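Local coordinates for protein AT5g51070/K3K7_27 (Arabidopsis thaliana, PDB 5GKM) that is the N-terminal domain of the Clp-protease-associated chaperone ClpD, whose full-length form probably binds and hydrolyses ATP, at residues T11-R16 with I43-D48; M32-H37 with P94-T99; G51-G56 with A151-R156; R63-S68 with G136-R141; E104-Y109 with E121-G126. All blocks are in the same frame, centred on the assembly; numbering follows the deposited sequence.

Contacts 4 and 5 are the buried ones, helix pairs crossing at similar angles through small side chains; contact 5 has no polar bond of its own, while contact 4 adds one at its exposed margin. Contact 1 lies at the surface and is carried by charge. Contacts 2 and 3 are partly buried: the first pairs backbones and hydroxyls where two helices begin, the second sets a leucine under a guanidinium. Helix 35-45 serves contact 1 at its C-terminal end and contact 2 at its N-terminal end, and helix 97-112 serves contacts 2 and 5. Salt bridges Asp46-Arg156, Arg156-Glu121 and Glu121-Arg13 tie contacts 1, 3 and 5 together.

Contact 1 of 5, residues T11-R16 with I43-D48; sequences TERAIR and IAEDRD
Arg16 and Glu45 make the nearest backbone approach, CA to CA 6.7 Å, where the first turn of helix 12-27 faces the C-terminal end of helix 35-45. Glu45 is buried and its CB is directed toward helix 12-27; its chain bends at chi2 (-76°), which turns CD toward Arg13. Arg13 grips the carboxylate side-on with two nitrogens: NE donates to Glu45 OE2 at 3.0 Å, close to the guanidinium plane, and NH2 donates to Glu45 OE1 at 2.9 Å, on the syn lone pair. The two planes are 35° apart, and the second partner is tilted 22° from the guanidinium plane, so the fork is slightly twisted. Arg16 approaches the same carboxylate nearly coplanar with it, but its NH1 stays 3.6 Å from Glu45 OE2, a long salt bridge. Over one face of the Arg16 guanidinium lies Arg47 NH2, 3.8 Å from Arg16 NH1, a close pair of like charges. The Arg13 NH1 has a further partner in Glu121 of helix 120-130, while Asp46 and Asp48 both hold Arg156. One buried carboxylate thus answers two arginines, an arrangement that would favour its ionised form and would partly offset the repulsion between Arg16 and Arg47.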
# COMPACT_ATOMS: atom_id res chain seq x y z
N THR A 11 5.18 3.36 -12.37
CA THR A 11 6.39 2.68 -12.64
C THR A 11 6.24 1.17 -12.49
O THR A 11 5.34 0.67 -11.89
CB THR A 11 7.55 3.11 -11.75
OG1 THR A 11 7.37 2.65 -10.42
CG2 THR A 11 7.71 4.63 -11.78
N GLU A 12 7.19 0.49 -13.10
CA GLU A 12 7.29 -1.03 -12.91
C GLU A 12 7.27 -1.57 -11.36
O GLU A 12 6.55 -2.42 -11.06
CB GLU A 12 8.54 -1.59 -13.61
CG GLU A 12 8.70 -3.08 -13.45
CD GLU A 12 10.10 -3.58 -13.84
OE1 GLU A 12 10.90 -2.84 -14.44
OE2 GLU A 12 10.45 -4.69 -13.44
N ARG A 13 7.97 -0.83 -10.52
CA ARG A 13 7.93 -1.09 -9.13
C ARG A 13 6.54 -0.82 -8.58
O ARG A 13 6.12 -1.53 -7.74
CB ARG A 13 8.90 -0.25 -8.30
CG ARG A 13 10.35 -0.43 -8.64
CD ARG A 13 11.28 0.33 -7.70
NE ARG A 13 10.92 0.04 -6.34
CZ ARG A 13 10.88 0.93 -5.38
NH1 ARG A 13 11.23 2.16 -5.62
NH2 ARG A 13 10.45 0.56 -4.19
N ALA A 14 5.93 0.26 -9.00
CA ALA A 14 4.63 0.56 -8.45
C ALA A 14 3.59 -0.50 -8.82
O ALA A 14 2.77 -0.84 -8.05
CB ALA A 14 4.18 1.93 -8.90
N ILE A 15 3.67 -0.91 -10.06
CA ILE A 15 2.76 -1.91 -10.57
C ILE A 15 2.97 -3.22 -9.83
O ILE A 15 2.04 -3.86 -9.52
CB ILE A 15 2.93 -2.12 -12.09
CG1 ILE A 15 2.59 -0.86 -12.86
CG2 ILE A 15 2.13 -3.31 -12.58
CD1 ILE A 15 1.16 -0.62 -12.90
N ARG A 16 4.21 -3.56 -9.55
CA ARG A 16 4.49 -4.77 -8.84
C ARG A 16 3.92 -4.73 -7.43
O ARG A 16 3.34 -5.65 -6.98
CB ARG A 16 5.98 -5.05 -8.85
CG ARG A 16 6.42 -6.33 -8.21
CD ARG A 16 7.94 -6.42 -8.27
NE ARG A 16 8.43 -6.38 -9.62
CZ ARG A 16 9.31 -5.51 -10.04
NH1 ARG A 16 9.76 -4.56 -9.22
NH2 ARG A 16 9.71 -5.57 -11.27
N ILE A 43 5.41 -3.16 1.15
CA ILE A 43 6.46 -3.80 1.94
C ILE A 43 7.09 -4.97 1.21
O ILE A 43 8.27 -5.09 1.17
CB ILE A 43 5.95 -4.23 3.35
CG1 ILE A 43 5.56 -2.99 4.16
CG2 ILE A 43 6.99 -5.03 4.10
CD1 ILE A 43 4.75 -3.28 5.37
N ALA A 44 6.26 -5.77 0.59
CA ALA A 44 6.78 -6.90 -0.14
C ALA A 44 7.68 -6.49 -1.32
O ALA A 44 8.57 -7.18 -1.69
CB ALA A 44 5.66 -7.80 -0.61
N GLU A 45 7.31 -5.42 -1.98
CA GLU A 45 8.04 -4.97 -3.13
C GLU A 45 9.41 -4.34 -2.82
O GLU A 45 10.31 -4.45 -3.58
CB GLU A 45 7.16 -4.06 -3.99
CG GLU A 45 7.72 -3.66 -5.34
CD GLU A 45 8.79 -2.60 -5.25
OE1 GLU A 45 8.77 -1.80 -4.34
OE2 GLU A 45 9.60 -2.61 -6.15
N ASP A 46 9.48 -3.63 -1.70
CA ASP A 46 10.65 -2.80 -1.46
C ASP A 46 11.89 -3.68 -1.21
O ASP A 46 11.87 -4.47 -0.37
CB ASP A 46 10.32 -1.87 -0.29
CG ASP A 46 11.36 -0.80 -0.03
OD1 ASP A 46 12.40 -0.82 -0.62
OD2 ASP A 46 11.04 0.05 0.72
N ARG A 47 12.93 -3.47 -2.00
CA ARG A 47 14.14 -4.25 -1.94
C ARG A 47 15.21 -3.56 -1.11
O ARG A 47 16.31 -3.97 -1.12
CB ARG A 47 14.68 -4.56 -3.35
CG ARG A 47 13.77 -5.43 -4.21
CD ARG A 47 14.30 -5.72 -5.60
NE ARG A 47 13.29 -6.20 -6.53
CZ ARG A 47 13.54 -6.59 -7.77
NH1 ARG A 47 14.76 -6.56 -8.25
NH2 ARG A 47 12.57 -6.95 -8.54
N ASP A 48 14.85 -2.52 -0.38
CA ASP A 48 15.80 -1.81 0.45
C ASP A 48 16.33 -2.77 1.48
O ASP A 48 15.61 -3.40 2.14
CB ASP A 48 15.09 -0.65 1.13
CG ASP A 48 16.02 0.27 1.91
OD1 ASP A 48 17.06 -0.22 2.33
OD2 ASP A 48 15.67 1.43 2.09

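Contact 2 of 5, residues M32-H37 with P94-T99; sequences MVYTQH and PFSIST
Val33 and Phe95 lie side by side and point the same way, with Val33 CB 3.6 Å from Phe95 CD1, an approach oblique to the ring. Their backbones form a single beta bridge: Val33 N donates to Pro94 O, and Ser96 N returns a bond to Val33 O at 2.9 Å. That carbonyl oxygen also accepts from Thr99 OG1 at 2.9 Å, and the two donors arrive from opposite faces of its plane, the hydroxyl 42° out of it. Next along, Ser96 CB sits over one face of the Tyr34 ring, 3.7 Å from the centroid and 19° off the normal, a CH-pi contact offset toward the rim at CD2. Met32 crosses Pro94 at about a right angle; the bend at chi3 (-95°) carries CE to 3.9 Å from Pro94 CG. Thr35 and Thr99 slide past each other in opposite directions, Thr35 CG2 lying 3.7 Å from Thr99 OG1. A water accepts from Thr35 N and also contacts Ser98 OG. Beyond the two segments, the Tyr34 hydroxyl bonds to Glu81 and that of Thr35 to Asp131, while Phe95 meets Phe103 edge-to-face. The arrangement is a single beta bridge joining the segments that lead into two helices, Tyr34 at the N-cap position of helix 35-45 and Ser96 at that of helix 97-112, in the all-helical Clp N-terminal domain.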
# COMPACT_ATOMS: atom_id res chain seq x y z
N MET A 32 -11.15 -8.31 -1.91
CA MET A 32 -10.96 -6.95 -2.30
C MET A 32 -9.74 -6.41 -1.56
O MET A 32 -9.52 -6.75 -0.48
CB MET A 32 -12.18 -6.17 -1.91
CG MET A 32 -12.05 -4.72 -2.18
SD MET A 32 -13.60 -3.88 -1.98
CE MET A 32 -14.06 -3.96 -3.68
N VAL A 33 -9.00 -5.55 -2.21
CA VAL A 33 -7.79 -5.02 -1.63
C VAL A 33 -8.11 -3.74 -0.87
O VAL A 33 -8.55 -2.79 -1.42
CB VAL A 33 -6.81 -4.61 -2.74
CG1 VAL A 33 -5.57 -4.00 -2.16
CG2 VAL A 33 -6.44 -5.81 -3.56
N TYR A 34 -7.92 -3.76 0.43
CA TYR A 34 -8.07 -2.60 1.25
C TYR A 34 -6.67 -2.04 1.58
O TYR A 34 -5.71 -2.57 1.16
CB TYR A 34 -8.89 -2.89 2.50
CG TYR A 34 -10.38 -3.04 2.28
CD1 TYR A 34 -10.92 -4.21 1.87
CD2 TYR A 34 -11.21 -1.99 2.52
CE1 TYR A 34 -12.28 -4.33 1.69
CE2 TYR A 34 -12.57 -2.08 2.35
CZ TYR A 34 -13.10 -3.26 1.91
OH TYR A 34 -14.46 -3.36 1.77
N THR A 35 -6.61 -0.93 2.28
CA THR A 35 -5.37 -0.21 2.37
C THR A 35 -4.28 -0.92 3.15
O THR A 35 -3.16 -0.71 2.91
CB THR A 35 -5.52 1.25 2.79
OG1 THR A 35 -6.26 1.34 3.99
CG2 THR A 35 -6.21 1.97 1.72
N GLN A 36 -4.68 -1.72 4.13
CA GLN A 36 -3.69 -2.52 4.83
C GLN A 36 -3.02 -3.56 3.89
O GLN A 36 -1.92 -3.93 4.08
CB GLN A 36 -4.24 -3.17 6.10
CG GLN A 36 -5.24 -4.30 5.87
CD GLN A 36 -6.66 -3.83 5.73
OE1 GLN A 36 -6.93 -2.70 5.43
NE2 GLN A 36 -7.57 -4.73 5.97
N HIS A 37 -3.77 -4.03 2.92
CA HIS A 37 -3.22 -4.91 1.93
C HIS A 37 -2.26 -4.24 0.99
O HIS A 37 -1.30 -4.80 0.57
CB HIS A 37 -4.31 -5.67 1.19
CG HIS A 37 -5.35 -6.23 2.10
ND1 HIS A 37 -6.66 -5.95 1.99
CD2 HIS A 37 -5.23 -7.08 3.18
CE1 HIS A 37 -7.32 -6.57 2.96
NE2 HIS A 37 -6.44 -7.28 3.68
N PRO A 94 -10.46 -6.71 -7.16
CA PRO A 94 -10.78 -5.30 -7.15
C PRO A 94 -10.19 -4.61 -5.95
O PRO A 94 -9.83 -5.20 -5.01
CB PRO A 94 -12.30 -5.27 -7.07
CG PRO A 94 -12.65 -6.51 -6.34
CD PRO A 94 -11.67 -7.51 -6.85
N PHE A 95 -10.14 -3.29 -6.08
CA PHE A 95 -9.61 -2.41 -5.06
C PHE A 95 -10.73 -1.67 -4.36
O PHE A 95 -11.66 -1.28 -4.97
CB PHE A 95 -8.66 -1.39 -5.69
CG PHE A 95 -7.52 -2.04 -6.41
CD1 PHE A 95 -6.51 -2.55 -5.72
CD2 PHE A 95 -7.51 -2.16 -7.76
CE1 PHE A 95 -5.50 -3.17 -6.33
CE2 PHE A 95 -6.48 -2.77 -8.40
CZ PHE A 95 -5.48 -3.30 -7.67
N SER A 96 -10.59 -1.48 -3.07
CA SER A 96 -11.59 -0.79 -2.31
C SER A 96 -11.63 0.70 -2.61
O SER A 96 -10.77 1.21 -3.18
CB SER A 96 -11.37 -0.99 -0.83
OG SER A 96 -10.32 -0.26 -0.38
N ILE A 97 -12.71 1.36 -2.21
CA ILE A 97 -12.82 2.78 -2.42
C ILE A 97 -11.65 3.44 -1.73
O ILE A 97 -11.07 4.28 -2.27
CB ILE A 97 -14.12 3.29 -1.78
CG1 ILE A 97 -15.27 2.84 -2.64
CG2 ILE A 97 -14.15 4.80 -1.65
CD1 ILE A 97 -16.59 2.84 -1.90
N SER A 98 -11.39 3.02 -0.51
CA SER A 98 -10.13 3.70 0.18
C SER A 98 -8.74 3.54 -0.65
O SER A 98 -7.99 4.41 -0.75
CB SER A 98 -10.02 3.11 1.60
OG SER A 98 -10.04 1.67 1.60
N THR A 99 -8.58 2.32 -1.14
CA THR A 99 -7.44 2.03 -1.91
C THR A 99 -7.43 2.89 -3.17
O THR A 99 -6.44 3.36 -3.53
CB THR A 99 -7.33 0.51 -2.24
OG1 THR A 99 -7.32 -0.19 -1.03
CG2 THR A 99 -6.07 0.23 -3.04
O HOH W 1 -8.88 0.60 3.54

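Contact 3 of 5, residues G51-G56 with A151-R156; sequences GFLGSG and AAALTR
In Leu53, chi1 (-72°) puts CG anti to the carbonyl carbon; with CD1 anti to CA (chi2 170°), the other branch, CD2, is the one that meets helix 146-158, while Arg156 runs extended from CG to NE and brings its guanidinium across this methyl. Leu53 CD2 lies over the centre of one guanidinium face, 3.9 Å from Arg156 CZ, so the flat cation rests on a hydrocarbon branch. Arg156 NH2 reaches farther, to 3.5 Å from Leu53 CA, with that carbon over the same flat group. The other contacts of the leucine are with small residues of the helix: CD2 is 3.8 Å from Ala153 CA and 3.9 Å from Ala153 CB, and Ala152 CB packs on Leu53 O at 3.7 Å. The leucine's backbone is in a left-handed conformation (phi 54°), within a turn where Gly54 N bonds to Gly51 O and Ser55 N to Phe52 O. Ser55 OG also donates to Phe52 O at 2.7 Å, in the carbonyl plane, so that this oxygen has two donors. The charged end of Arg156 is satisfied elsewhere, by salt bridges to Asp46, Asp48 and Glu121, and Asp46 also accepts from Leu53 N. The contact pins the loop between helices 35-45 and 59-71 to helix 146-158, with the Phe52 ring packed on Leu39, Leu42 and Ile43 of helix 35-45 and Ala153 touching helix 120-130.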
# COMPACT_ATOMS: atom_id res chain seq x y z
N GLY A 51 15.01 -2.54 5.04
CA GLY A 51 13.59 -2.76 5.24
C GLY A 51 12.77 -1.68 4.59
O GLY A 51 13.29 -0.85 3.94
N PHE A 52 11.45 -1.76 4.76
CA PHE A 52 10.53 -0.89 4.05
C PHE A 52 10.81 0.57 4.45
O PHE A 52 10.77 0.89 5.57
CB PHE A 52 9.10 -1.28 4.48
CG PHE A 52 7.99 -0.38 3.99
CD1 PHE A 52 7.77 -0.20 2.67
CD2 PHE A 52 7.16 0.24 4.89
CE1 PHE A 52 6.74 0.58 2.22
CE2 PHE A 52 6.13 1.03 4.45
CZ PHE A 52 5.94 1.21 3.12
N LEU A 53 11.14 1.34 3.45
CA LEU A 53 11.46 2.76 3.60
C LEU A 53 12.57 2.96 4.65
O LEU A 53 12.65 3.96 5.30
CB LEU A 53 10.20 3.57 3.90
CG LEU A 53 9.25 3.72 2.72
CD1 LEU A 53 7.95 4.31 3.17
CD2 LEU A 53 9.86 4.56 1.62
N GLY A 54 13.41 1.95 4.77
CA GLY A 54 14.56 1.99 5.64
C GLY A 54 14.23 1.79 7.08
O GLY A 54 15.07 2.02 7.93
N SER A 55 13.02 1.39 7.35
CA SER A 55 12.50 1.28 8.69
C SER A 55 12.75 0.00 9.48
O SER A 55 12.35 -0.09 10.62
CB SER A 55 11.00 1.43 8.64
OG SER A 55 10.42 0.27 8.14
N GLY A 56 13.30 -1.01 8.85
CA GLY A 56 13.41 -2.28 9.52
C GLY A 56 12.15 -3.14 9.56
O GLY A 56 12.15 -4.20 10.08
N ALA A 151 8.05 10.81 5.38
CA ALA A 151 9.22 11.61 5.12
C ALA A 151 10.28 10.85 4.41
O ALA A 151 10.85 11.36 3.51
CB ALA A 151 9.77 12.23 6.40
N ALA A 152 10.50 9.61 4.81
CA ALA A 152 11.46 8.79 4.15
C ALA A 152 11.10 8.57 2.68
O ALA A 152 11.94 8.48 1.88
CB ALA A 152 11.63 7.46 4.86
N ALA A 153 9.82 8.42 2.38
CA ALA A 153 9.42 8.25 1.02
C ALA A 153 9.71 9.49 0.20
O ALA A 153 10.14 9.42 -0.88
CB ALA A 153 7.94 7.89 0.93
N LEU A 154 9.41 10.63 0.79
CA LEU A 154 9.68 11.88 0.11
C LEU A 154 11.19 12.06 -0.13
O LEU A 154 11.58 12.56 -1.14
CB LEU A 154 9.11 13.05 0.89
CG LEU A 154 7.59 13.17 0.90
CD1 LEU A 154 7.09 14.11 1.93
CD2 LEU A 154 6.93 13.47 -0.43
N THR A 155 11.99 11.63 0.82
CA THR A 155 13.42 11.68 0.68
C THR A 155 13.93 10.83 -0.46
O THR A 155 14.73 11.27 -1.26
CB THR A 155 14.13 11.37 2.01
OG1 THR A 155 13.75 12.33 2.98
CG2 THR A 155 15.58 11.37 1.85
N ARG A 156 13.36 9.66 -0.62
CA ARG A 156 13.71 8.83 -1.74
C ARG A 156 13.41 9.47 -3.08
O ARG A 156 14.16 9.36 -4.00
CB ARG A 156 12.97 7.50 -1.67
CG ARG A 156 13.66 6.45 -0.87
CD ARG A 156 12.99 5.15 -1.13
NE ARG A 156 13.37 4.11 -0.25
CZ ARG A 156 12.83 2.90 -0.23
NH1 ARG A 156 11.87 2.57 -1.07
NH2 ARG A 156 13.24 2.05 0.64

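Contact 4 of 5, residues R63-S68 with G136-R141; sequences REAVWS and GRVLKR
Arg141 carries the flat group of this contact, and Ser68 OG lies at the edge of its guanidinium, 14° out of the plane. NH1 donates to that oxygen at 3.0 Å with an N-H...O angle of 155°, a fairly straight bond. The arginine chain folds at chi2 and chi3, and its CG passes 3.9 Å from Ala65 CB, so the aliphatic base of the side chain packs on the alanine before the tip turns to the serine. Deeper between the helices, Val66 CG2 meets Val138 CG2 at 3.7 Å, and Val138 CG1 lies 4.2 Å from Ala65 CB. These small groups sit where helices 59-71 and 134-142 run at 120° to each other, their axes 9.3 Å apart at closest, with Ala65 and Val138 nearest in the backbone. Helix 35-45 closes the inner side, Gln36 touching both valines and Leu40 and Leu39 one each. Chemistry is therefore graded across the interface: apolar methyl contacts lie in the buried part, while the single polar bond is made by Arg141 at the exposed end of the interface. Since Ser68 is neutral, that bond neutralises no charge, and the guanidinium, on an exposed residue, probably keeps its charge.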
# COMPACT_ATOMS: atom_id res chain seq x y z
N ARG A 63 2.71 -9.03 7.91
CA ARG A 63 1.63 -9.97 7.72
C ARG A 63 0.99 -10.49 9.03
O ARG A 63 -0.19 -10.54 9.13
CB ARG A 63 2.12 -11.18 6.93
CG ARG A 63 2.43 -10.91 5.49
CD ARG A 63 2.98 -12.19 4.87
NE ARG A 63 3.21 -12.05 3.45
CZ ARG A 63 4.24 -12.57 2.83
NH1 ARG A 63 5.09 -13.29 3.52
NH2 ARG A 63 4.43 -12.36 1.55
N GLU A 64 1.79 -10.75 10.04
CA GLU A 64 1.26 -11.13 11.34
C GLU A 64 0.39 -10.08 11.95
O GLU A 64 -0.61 -10.37 12.53
CB GLU A 64 2.39 -11.40 12.31
CG GLU A 64 3.17 -12.62 11.96
CD GLU A 64 4.46 -12.79 12.74
OE1 GLU A 64 4.64 -12.10 13.73
OE2 GLU A 64 5.26 -13.64 12.32
N ALA A 65 0.82 -8.85 11.80
CA ALA A 65 0.08 -7.78 12.35
C ALA A 65 -1.26 -7.68 11.69
O ALA A 65 -2.22 -7.47 12.33
CB ALA A 65 0.84 -6.48 12.18
N VAL A 66 -1.27 -7.78 10.37
CA VAL A 66 -2.50 -7.60 9.66
C VAL A 66 -3.55 -8.68 9.99
O VAL A 66 -4.71 -8.41 10.15
CB VAL A 66 -2.25 -7.50 8.15
CG1 VAL A 66 -3.55 -7.58 7.37
CG2 VAL A 66 -1.61 -6.16 7.83
N TRP A 67 -3.07 -9.88 10.02
CA TRP A 67 -3.93 -10.97 10.34
C TRP A 67 -4.51 -10.78 11.72
O TRP A 67 -5.73 -10.84 11.92
CB TRP A 67 -3.17 -12.29 10.26
CG TRP A 67 -4.04 -13.44 10.70
CD1 TRP A 67 -3.99 -14.12 11.88
CD2 TRP A 67 -5.15 -14.04 9.97
NE1 TRP A 67 -4.94 -15.07 11.94
CE2 TRP A 67 -5.67 -15.09 10.84
CE3 TRP A 67 -5.71 -13.87 8.73
CZ2 TRP A 67 -6.74 -15.87 10.46
CZ3 TRP A 67 -6.79 -14.66 8.38
CH2 TRP A 67 -7.29 -15.64 9.23
N SER A 68 -3.64 -10.41 12.65
CA SER A 68 -4.10 -10.25 13.99
C SER A 68 -5.15 -9.16 14.13
O SER A 68 -6.18 -9.34 14.76
CB SER A 68 -2.90 -9.97 14.87
OG SER A 68 -3.36 -9.77 16.16
N GLY A 136 -2.29 2.96 9.52
CA GLY A 136 -1.86 3.36 10.81
C GLY A 136 -2.01 2.30 11.85
O GLY A 136 -1.18 2.21 12.68
N ARG A 137 -3.06 1.52 11.79
CA ARG A 137 -3.22 0.49 12.78
C ARG A 137 -2.11 -0.53 12.71
O ARG A 137 -1.65 -0.99 13.70
CB ARG A 137 -4.55 -0.19 12.63
CG ARG A 137 -5.73 0.73 12.79
CD ARG A 137 -7.03 0.04 12.45
NE ARG A 137 -7.44 -0.84 13.50
CZ ARG A 137 -8.50 -1.63 13.43
NH1 ARG A 137 -9.25 -1.62 12.35
NH2 ARG A 137 -8.83 -2.42 14.43
N VAL A 138 -1.75 -0.93 11.51
CA VAL A 138 -0.66 -1.84 11.33
C VAL A 138 0.68 -1.26 11.80
O VAL A 138 1.41 -1.90 12.46
CB VAL A 138 -0.52 -2.21 9.85
CG1 VAL A 138 0.62 -3.16 9.62
CG2 VAL A 138 -1.80 -2.78 9.33
N LEU A 139 0.94 -0.01 11.42
CA LEU A 139 2.17 0.60 11.82
C LEU A 139 2.26 0.73 13.34
O LEU A 139 3.28 0.53 13.91
CB LEU A 139 2.41 1.92 11.09
CG LEU A 139 2.58 1.78 9.58
CD1 LEU A 139 2.69 3.15 8.94
CD2 LEU A 139 3.82 1.01 9.20
N LYS A 140 1.14 1.03 13.95
CA LYS A 140 1.12 1.15 15.39
C LYS A 140 1.45 -0.19 16.03
O LYS A 140 2.17 -0.25 16.96
CB LYS A 140 -0.21 1.67 15.89
CG LYS A 140 -0.29 1.78 17.41
CD LYS A 140 -1.60 2.38 17.86
CE LYS A 140 -1.51 2.86 19.31
NZ LYS A 140 -2.77 2.62 20.06
N ARG A 141 0.90 -1.25 15.48
CA ARG A 141 1.18 -2.55 15.99
C ARG A 141 2.64 -2.91 15.81
O ARG A 141 3.22 -3.57 16.61
CB ARG A 141 0.25 -3.59 15.37
CG ARG A 141 0.51 -5.00 15.78
CD ARG A 141 -0.02 -5.23 17.20
NE ARG A 141 -1.46 -5.13 17.35
CZ ARG A 141 -2.29 -6.16 17.31
NH1 ARG A 141 -1.81 -7.36 17.08
NH2 ARG A 141 -3.56 -6.01 17.46

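Contact 5 of 5, residues E104-Y109 with E121-G126; sequences EAAVEY and EHIAVG
His122 opens the contact by setting its carbonyl against Ala106, whose CB lies 3.5 Å from His122 O, in a crossed helix pair of the all-helical Clp N-terminal domain. Helices 97-112 and 120-130 come within 7.6 Å axis to axis at 117°, a close approach borne out by the 4.8 Å between Ala106 CA and Ile123 CA. The buried imidazole of His122 lies obliquely beside Ala106 O and the Tyr109 backbone and also touches Ser110, while its ND1 bonds to the backbone N of Ala119. Ile123 points away from helix 97-112, yet its CG1 touches Ala106 CB at 4.0 Å while the rest of the side chain meets Leu38 and Leu42 of helix 35-45. Val125 turns toward Tyr109, and its CG1 makes a CH-pi contact over the ring face, 4.0 Å from the centroid and 26° off the normal, displaced toward the rim, where Tyr109 CE2 is 3.6 Å away; it also packs on helix 146-158 through Thr150 and Leu154. The Tyr109 hydroxyl bonds to Thr129 OG1, about a turn beyond Gly126 on helix 120-130. Gly126 has no side chain; its CA lies 4.1 Å from Ala105 CB and at the edge of the Tyr109 ring, 3.9 Å from Tyr109 CE2.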
# COMPACT_ATOMS: atom_id res chain seq x y z
N GLU A 104 -5.33 7.63 -6.31
CA GLU A 104 -5.58 8.97 -6.87
C GLU A 104 -4.70 9.99 -6.19
O GLU A 104 -4.16 10.81 -6.82
CB GLU A 104 -7.07 9.40 -6.84
CG GLU A 104 -7.32 10.86 -7.27
CD GLU A 104 -6.91 11.22 -8.71
OE1 GLU A 104 -6.75 10.35 -9.54
OE2 GLU A 104 -6.79 12.42 -9.02
N ALA A 105 -4.54 9.85 -4.89
CA ALA A 105 -3.64 10.76 -4.19
C ALA A 105 -2.21 10.64 -4.69
O ALA A 105 -1.52 11.58 -4.76
CB ALA A 105 -3.68 10.54 -2.69
N ALA A 106 -1.79 9.42 -4.97
CA ALA A 106 -0.45 9.20 -5.43
C ALA A 106 -0.23 9.93 -6.74
O ALA A 106 0.78 10.52 -6.96
CB ALA A 106 -0.20 7.72 -5.64
N VAL A 107 -1.22 9.86 -7.58
CA VAL A 107 -1.14 10.55 -8.87
C VAL A 107 -1.06 12.06 -8.68
O VAL A 107 -0.32 12.73 -9.32
CB VAL A 107 -2.38 10.25 -9.74
CG1 VAL A 107 -2.32 11.06 -11.03
CG2 VAL A 107 -2.42 8.80 -10.11
N GLU A 108 -1.88 12.54 -7.77
CA GLU A 108 -1.86 13.98 -7.49
C GLU A 108 -0.55 14.52 -6.94
O GLU A 108 -0.07 15.51 -7.35
CB GLU A 108 -3.04 14.36 -6.60
CG GLU A 108 -4.38 14.21 -7.33
CD GLU A 108 -5.58 14.25 -6.44
OE1 GLU A 108 -5.47 14.67 -5.32
OE2 GLU A 108 -6.67 13.88 -6.86
N TYR A 109 -0.02 13.81 -5.98
CA TYR A 109 1.23 14.18 -5.39
C TYR A 109 2.32 14.17 -6.46
O TYR A 109 3.15 15.02 -6.50
CB TYR A 109 1.60 13.21 -4.27
CG TYR A 109 0.84 13.36 -2.99
CD1 TYR A 109 0.61 14.59 -2.44
CD2 TYR A 109 0.38 12.29 -2.30
CE1 TYR A 109 -0.08 14.73 -1.27
CE2 TYR A 109 -0.32 12.42 -1.13
CZ TYR A 109 -0.53 13.64 -0.59
OH TYR A 109 -1.21 13.77 0.57
N GLU A 121 6.79 5.19 -3.84
CA GLU A 121 6.94 6.21 -2.84
C GLU A 121 5.77 7.20 -2.85
O GLU A 121 5.37 7.64 -1.86
CB GLU A 121 8.28 6.89 -2.99
CG GLU A 121 9.39 5.97 -2.61
CD GLU A 121 9.80 4.96 -3.68
OE1 GLU A 121 9.49 5.06 -4.83
OE2 GLU A 121 10.50 4.09 -3.29
N HIS A 122 5.28 7.52 -4.03
CA HIS A 122 4.10 8.33 -4.15
C HIS A 122 2.89 7.64 -3.57
O HIS A 122 2.06 8.25 -3.00
CB HIS A 122 3.77 8.66 -5.59
CG HIS A 122 4.81 9.50 -6.29
ND1 HIS A 122 5.54 9.06 -7.31
CD2 HIS A 122 5.21 10.78 -6.06
CE1 HIS A 122 6.35 10.03 -7.71
NE2 HIS A 122 6.15 11.07 -6.94
N ILE A 123 2.79 6.35 -3.83
CA ILE A 123 1.72 5.55 -3.25
C ILE A 123 1.80 5.52 -1.74
O ILE A 123 0.84 5.60 -1.09
CB ILE A 123 1.64 4.10 -3.81
CG1 ILE A 123 1.48 4.15 -5.33
CG2 ILE A 123 0.55 3.31 -3.09
CD1 ILE A 123 1.63 2.82 -6.04
N ALA A 124 3.00 5.39 -1.22
CA ALA A 124 3.16 5.43 0.22
C ALA A 124 2.73 6.77 0.84
O ALA A 124 2.12 6.79 1.82
CB ALA A 124 4.59 5.10 0.63
N VAL A 125 3.08 7.85 0.17
CA VAL A 125 2.70 9.14 0.70
C VAL A 125 1.19 9.22 0.72
O VAL A 125 0.64 9.69 1.63
CB VAL A 125 3.28 10.33 -0.10
CG1 VAL A 125 2.80 11.65 0.49
CG2 VAL A 125 4.79 10.26 -0.02
N GLY A 126 0.57 8.71 -0.32
CA GLY A 126 -0.87 8.67 -0.35
C GLY A 126 -1.45 7.83 0.75
O GLY A 126 -2.36 8.20 1.39